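Fructokinase (Xylella fastidiosa Temecula1, PDB 3LJS) probably transfers the gamma-phosphate of ATP to fructose, as a sugar kinase of the PfkB (ribokinase-like) family. Local coordinates at residues B[165-170]-B[182-187]; B[196-201]-B[227-232]. One frame throughout, in Å; residues are numbered along the deposited sequence.

Interaction 1: B[165-170]-B[182-187]; sequences FDLNFR and SRLWKG. With PO4 (phosphate ion), chain C.
Leu184 reaches from helix 181-189 to both Leu167 and Phe169, and supplies most of the helix's share of this contact. From CB its side chain runs to CG, which lies anti to the carbonyl carbon (chi1 -62°), and there it forks. Branch CD1 sits over the centre of the Phe169 ring, 4.0 Å from its centroid and 9° off the ring normal, a CH-pi contact on the face. Branch CD2 meets Leu167 CD1 at 4.0 Å, the two leucine side chains crossing at about a right angle. One turn on, Gly187 lies beside Phe165, whose CD2 is 3.8 Å from Gly187 C; the edge of the same ring approaches Leu184 O near the ring plane. Tyr203 of helix 198-207 also touches Leu184, and Trp174 meets the Phe169 ring edge-to-face.

Asn168 ND2 donates to phosphate O2 at 2.7 Å, while Arg170 NH2 makes a weak bond to phosphate O3. Arg170 NH1 also binds Phe169 O at 3.0 Å, with the donor above the carbonyl plane, and Asn168 OD1 lies over one guanidinium face. Arg170 is an ATP-binding residue, and the phosphate probably comes from the crystallisation liquor. No hydrogen bond joins the two segments, which implies that the helix of this beta-alpha-beta unit is held to the end of its first strand and the turn after it by apolar packing.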
loop_
_atom_site.group_PDB
_atom_site.type_symbol
_atom_site.label_atom_id
_atom_site.label_comp_id
_atom_site.label_asym_id
_atom_site.label_seq_id
_atom_site.Cartn_x
_atom_site.Cartn_y
_atom_site.Cartn_z
ATOM N N PHE B 165 8.028 23.889 14.149
ATOM C CA PHE B 165 6.947 22.914 14.158
ATOM C C PHE B 165 5.782 23.375 13.277
ATOM O O PHE B 165 5.133 24.379 13.563
ATOM C CB PHE B 165 6.488 22.690 15.611
ATOM C CG PHE B 165 5.391 21.663 15.771
ATOM C CD1 PHE B 165 5.420 20.467 15.065
ATOM C CD2 PHE B 165 4.350 21.877 16.676
ATOM C CE1 PHE B 165 4.428 19.494 15.256
ATOM C CE2 PHE B 165 3.356 20.913 16.875
ATOM C CZ PHE B 165 3.395 19.721 16.166
ATOM N N ASP B 166 5.550 22.655 12.184
ATOM C CA ASP B 166 4.444 22.962 11.277
ATOM C C ASP B 166 3.418 21.877 11.605
ATOM O O ASP B 166 3.619 20.710 11.270
ATOM C CB ASP B 166 4.903 22.850 9.816
ATOM C CG ASP B 166 3.803 23.205 8.821
ATOM O OD1 ASP B 166 4.066 23.135 7.600
ATOM O OD2 ASP B 166 2.679 23.554 9.247
ATOM N N LEU B 167 2.335 22.262 12.273
ATOM C CA LEU B 167 1.316 21.302 12.691
ATOM C C LEU B 167 1.010 20.288 11.601
ATOM O O LEU B 167 1.210 19.082 11.790
ATOM C CB LEU B 167 0.038 22.029 13.124
ATOM C CG LEU B 167 -0.727 21.333 14.257
ATOM C CD1 LEU B 167 0.164 21.245 15.482
ATOM C CD2 LEU B 167 -1.996 22.097 14.592
ATOM N N ASN B 168 0.523 20.767 10.461
ATOM C CA ASN B 168 0.223 19.876 9.350
ATOM C C ASN B 168 -0.674 18.735 9.847
ATOM O O ASN B 168 -0.451 17.563 9.536
ATOM C CB ASN B 168 1.536 19.320 8.801
ATOM C CG ASN B 168 1.441 18.937 7.351
ATOM O OD1 ASN B 168 1.307 17.756 7.011
ATOM N ND2 ASN B 168 1.500 19.934 6.475
ATOM N N PHE B 169 -1.693 19.099 10.617
ATOM C CA PHE B 169 -2.619 18.134 11.200
ATOM C C PHE B 169 -3.492 17.400 10.180
ATOM O O PHE B 169 -4.247 18.013 9.427
ATOM C CB PHE B 169 -3.496 18.849 12.234
ATOM C CG PHE B 169 -4.342 17.929 13.068
ATOM C CD1 PHE B 169 -3.849 16.703 13.502
ATOM C CD2 PHE B 169 -5.628 18.307 13.449
ATOM C CE1 PHE B 169 -4.627 15.863 14.306
ATOM C CE2 PHE B 169 -6.415 17.479 14.253
ATOM C CZ PHE B 169 -5.916 16.256 14.682
ATOM N N ARG B 170 -3.377 16.075 10.172
ATOM C CA ARG B 170 -4.147 15.227 9.268
ATOM C C ARG B 170 -4.853 14.162 10.110
ATOM O O ARG B 170 -4.319 13.071 10.329
ATOM C CB ARG B 170 -3.215 14.572 8.251
ATOM C CG ARG B 170 -2.452 15.571 7.388
ATOM C CD ARG B 170 -3.381 16.316 6.440
ATOM N NE ARG B 170 -2.656 17.256 5.586
ATOM C CZ ARG B 170 -2.298 18.486 5.946
ATOM N NH1 ARG B 170 -2.601 18.946 7.154
ATOM N NH2 ARG B 170 -1.633 19.259 5.096
ATOM N N SER B 182 -3.692 16.482 23.183
ATOM C CA SER B 182 -2.584 16.401 24.125
ATOM C C SER B 182 -1.195 16.459 23.480
ATOM O O SER B 182 -0.340 17.247 23.893
ATOM C CB SER B 182 -2.710 15.120 24.948
ATOM O OG SER B 182 -1.682 15.054 25.914
ATOM N N ARG B 183 -0.965 15.623 22.475
ATOM C CA ARG B 183 0.330 15.598 21.801
ATOM C C ARG B 183 0.589 16.870 21.008
ATOM O O ARG B 183 1.707 17.387 21.000
ATOM C CB ARG B 183 0.423 14.389 20.876
ATOM C CG ARG B 183 0.521 13.077 21.617
ATOM C CD ARG B 183 0.379 11.926 20.661
ATOM N NE ARG B 183 0.215 10.668 21.375
ATOM C CZ ARG B 183 -0.246 9.556 20.820
ATOM N NH1 ARG B 183 -0.586 9.546 19.537
ATOM N NH2 ARG B 183 -0.377 8.457 21.554
ATOM N N LEU B 184 -0.441 17.374 20.342
ATOM C CA LEU B 184 -0.296 18.590 19.562
ATOM C C LEU B 184 0.142 19.741 20.463
ATOM O O LEU B 184 1.069 20.473 20.125
ATOM C CB LEU B 184 -1.610 18.933 18.852
ATOM C CG LEU B 184 -2.082 17.871 17.849
ATOM C CD1 LEU B 184 -3.396 18.301 17.207
ATOM C CD2 LEU B 184 -1.009 17.664 16.784
ATOM N N TRP B 185 -0.513 19.902 21.612
ATOM C CA TRP B 185 -0.143 20.979 22.531
ATOM C C TRP B 185 1.273 20.795 23.067
ATOM O O TRP B 185 1.995 21.769 23.259
ATOM C CB TRP B 185 -1.123 21.072 23.710
ATOM C CG TRP B 185 -2.375 21.846 23.404
ATOM C CD1 TRP B 185 -3.653 21.360 23.364
ATOM C CD2 TRP B 185 -2.466 23.241 23.086
ATOM N NE1 TRP B 185 -4.533 22.366 23.041
ATOM C CE2 TRP B 185 -3.833 23.530 22.866
ATOM C CE3 TRP B 185 -1.527 24.273 22.967
ATOM C CZ2 TRP B 185 -4.283 24.811 22.532
ATOM C CZ3 TRP B 185 -1.975 25.551 22.634
ATOM C CH2 TRP B 185 -3.344 25.806 22.421
ATOM N N LYS B 186 1.670 19.551 23.317
ATOM C CA LYS B 186 3.011 19.303 23.823
ATOM C C LYS B 186 4.051 19.697 22.779
ATOM O O LYS B 186 5.059 20.333 23.098
ATOM C CB LYS B 186 3.195 17.833 24.199
ATOM C CG LYS B 186 4.575 17.547 24.766
ATOM C CD LYS B 186 4.619 16.227 25.510
ATOM C CE LYS B 186 5.980 16.015 26.163
ATOM N NZ LYS B 186 6.010 14.760 26.970
ATOM N N GLY B 187 3.808 19.314 21.530
ATOM C CA GLY B 187 4.737 19.665 20.473
ATOM C C GLY B 187 4.827 21.176 20.362
ATOM O O GLY B 187 5.918 21.745 20.239
HETATM P P PO4 C . 1.684 18.367 2.919
HETATM O O1 PO4 C . 1.140 18.971 1.675
HETATM O O2 PO4 C . 2.120 19.445 3.843
HETATM O O3 PO4 C . 0.628 17.550 3.574
HETATM O O4 PO4 C . 2.845 17.502 2.584
#

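Interaction 2: B[196-201]-B[227-232]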
loop_
_atom_site.group_PDB
_atom_site.type_symbol
_atom_site.label_atom_id
_atom_site.label_comp_id
_atom_site.label_asym_id
_atom_site.label_seq_id
_atom_site.Cartn_x
_atom_site.Cartn_y
_atom_site.Cartn_z
ATOM N N LEU B 196 0.567 27.249 11.774
ATOM C CA LEU B 196 -0.772 26.671 11.844
ATOM C C LEU B 196 -1.632 27.188 10.699
ATOM O O LEU B 196 -1.341 28.233 10.114
ATOM C CB LEU B 196 -1.458 27.083 13.149
ATOM C CG LEU B 196 -0.848 26.789 14.516
ATOM C CD1 LEU B 196 -1.669 27.495 15.587
ATOM C CD2 LEU B 196 -0.823 25.290 14.764
ATOM N N SER B 197 -2.689 26.448 10.381
ATOM C CA SER B 197 -3.633 26.872 9.356
ATOM C C SER B 197 -4.772 27.485 10.170
ATOM O O SER B 197 -4.838 27.276 11.382
ATOM C CB SER B 197 -4.148 25.670 8.561
ATOM O OG SER B 197 -4.859 24.784 9.407
ATOM N N SER B 198 -5.654 28.244 9.523
ATOM C CA SER B 198 -6.780 28.861 10.229
ATOM C C SER B 198 -7.620 27.792 10.899
ATOM O O SER B 198 -8.080 27.958 12.031
ATOM C CB SER B 198 -7.678 29.635 9.257
ATOM O OG SER B 198 -6.969 30.680 8.623
ATOM N N GLU B 199 -7.820 26.696 10.182
ATOM C CA GLU B 199 -8.613 25.583 10.674
ATOM C C GLU B 199 -8.003 24.963 11.925
ATOM O O GLU B 199 -8.720 24.631 12.871
ATOM C CB GLU B 199 -8.762 24.521 9.579
ATOM C CG GLU B 199 -9.377 25.041 8.275
ATOM C CD GLU B 199 -8.345 25.584 7.284
ATOM O OE1 GLU B 199 -7.643 26.569 7.609
ATOM O OE2 GLU B 199 -8.240 25.022 6.171
ATOM N N GLU B 200 -6.681 24.805 11.934
ATOM C CA GLU B 200 -6.008 24.225 13.089
ATOM C C GLU B 200 -6.090 25.174 14.282
ATOM O O GLU B 200 -6.198 24.737 15.429
ATOM C CB GLU B 200 -4.554 23.896 12.741
ATOM C CG GLU B 200 -4.435 22.859 11.625
ATOM C CD GLU B 200 -3.023 22.719 11.090
ATOM O OE1 GLU B 200 -2.232 23.669 11.246
ATOM O OE2 GLU B 200 -2.708 21.667 10.499
ATOM N N LEU B 201 -6.056 26.475 14.008
ATOM C CA LEU B 201 -6.152 27.470 15.069
ATOM C C LEU B 201 -7.546 27.355 15.698
ATOM O O LEU B 201 -7.697 27.434 16.918
ATOM C CB LEU B 201 -5.933 28.874 14.495
ATOM C CG LEU B 201 -6.037 30.080 15.436
ATOM C CD1 LEU B 201 -5.131 29.890 16.644
ATOM C CD2 LEU B 201 -5.661 31.348 14.674
ATOM N N LEU B 227 4.792 32.887 15.441
ATOM C CA LEU B 227 3.660 32.079 14.989
ATOM C C LEU B 227 3.160 32.530 13.622
ATOM O O LEU B 227 2.938 33.717 13.395
ATOM C CB LEU B 227 2.497 32.171 15.988
ATOM C CG LEU B 227 1.124 31.689 15.485
ATOM C CD1 LEU B 227 1.120 30.161 15.316
ATOM C CD2 LEU B 227 0.040 32.112 16.479
ATOM N N LEU B 228 2.989 31.573 12.716
ATOM C CA LEU B 228 2.471 31.862 11.390
ATOM C C LEU B 228 1.118 31.175 11.277
ATOM O O LEU B 228 0.988 29.999 11.615
ATOM C CB LEU B 228 3.397 31.308 10.309
ATOM C CG LEU B 228 4.865 31.738 10.378
ATOM C CD1 LEU B 228 5.589 31.177 9.172
ATOM C CD2 LEU B 228 4.976 33.252 10.404
ATOM N N VAL B 229 0.108 31.908 10.825
ATOM C CA VAL B 229 -1.218 31.326 10.642
ATOM C C VAL B 229 -1.581 31.490 9.174
ATOM O O VAL B 229 -1.646 32.614 8.671
ATOM C CB VAL B 229 -2.287 32.034 11.496
ATOM C CG1 VAL B 229 -3.652 31.394 11.246
ATOM C CG2 VAL B 229 -1.922 31.951 12.969
ATOM N N THR B 230 -1.799 30.371 8.487
ATOM C CA THR B 230 -2.150 30.399 7.072
ATOM C C THR B 230 -3.661 30.356 6.855
ATOM O O THR B 230 -4.402 29.732 7.620
ATOM C CB THR B 230 -1.518 29.211 6.306
ATOM O OG1 THR B 230 -1.966 27.973 6.875
ATOM C CG2 THR B 230 0.000 29.275 6.385
ATOM N N ASP B 231 -4.108 31.036 5.809
ATOM C CA ASP B 231 -5.520 31.082 5.456
ATOM C C ASP B 231 -5.697 30.256 4.191
ATOM O O ASP B 231 -4.821 30.249 3.321
ATOM C CB ASP B 231 -5.957 32.529 5.195
ATOM C CG ASP B 231 -6.573 33.192 6.420
ATOM O OD1 ASP B 231 -6.075 32.976 7.547
ATOM O OD2 ASP B 231 -7.556 33.946 6.253
ATOM N N ALA B 232 -6.823 29.554 4.097
ATOM C CA ALA B 232 -7.115 28.731 2.928
ATOM C C ALA B 232 -6.890 29.571 1.679
ATOM O O ALA B 232 -6.306 29.107 0.700
ATOM C CB ALA B 232 -8.556 28.241 2.980
#
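Thr230 O is gripped by two donors of Ser198: the backbone N, in a weak bond bent to 128°, and OG, at 2.9 Å and tilted from the carbonyl plane. Ser198 OG lies anti to its own carbonyl carbon (chi1 -61°), which brings OG to the same oxygen that the backbone N meets. Asp231 OD1 comes within 2.7 Å of Ser198 OG, but at an angle unsuited to a hydrogen bond.

Behind this grip the strands pair in parallel, Leu196 opposite Val229 and Ser197 opposite Thr230. Leu196 N donates to Leu228 O at 2.8 Å, nearly straight at 173°, and Thr230 N returns a bond to Leu196 O at 2.7 Å. On the face bearing Leu196 and Val229, Leu201 CD2 reaches Val229 CG1 at 4.0 Å, the side chains at about a right angle, while Leu196 CD1 meets Leu227 CD1 at 3.9 Å. Thr230 OG1 lies on the other face, beside Ser197 CA.

Ser197 is the N-cap of helix 198-207. Glu200 N donates to Ser197 OG at 3.1 Å, and Ser197 N donates to Glu200 OE1, together a capping box that closes the start of the helix where strand 193-197 ends. Val236 and Ala260 pack on Thr230.

Thr230 and Asp231 are ATP-binding residues. The chemistry implies that the strand end bearing Thr230, and the step to Asp231, are held by two good backbone bonds plus the Ser198 hydroxyl, which is consistent with a fixed position for both.

Overall arrangement
Following the chain, strand 162-166 runs into the turn of 167-170, and interaction 1 closes an 11-residue connection when helix 181-189 packs back on it. The chain then enters strand 193-197 and helix 198-207, and interaction 2 closes a longer, 25-residue excursion, mostly helical, at strand 226-230. The two contacts are in series, neither nested nor crossed. Their centres lie 12 Å apart, and strand 193-197 stands between 162-166 and 226-230 in the large mixed sheet. They touch directly: Phe169 N probably donates to Glu200 OE2 at 2.8 Å, and Leu167 packs on Leu196. ATP-binding Arg170, Thr230 and Asp231 all follow or end strands of this sheet.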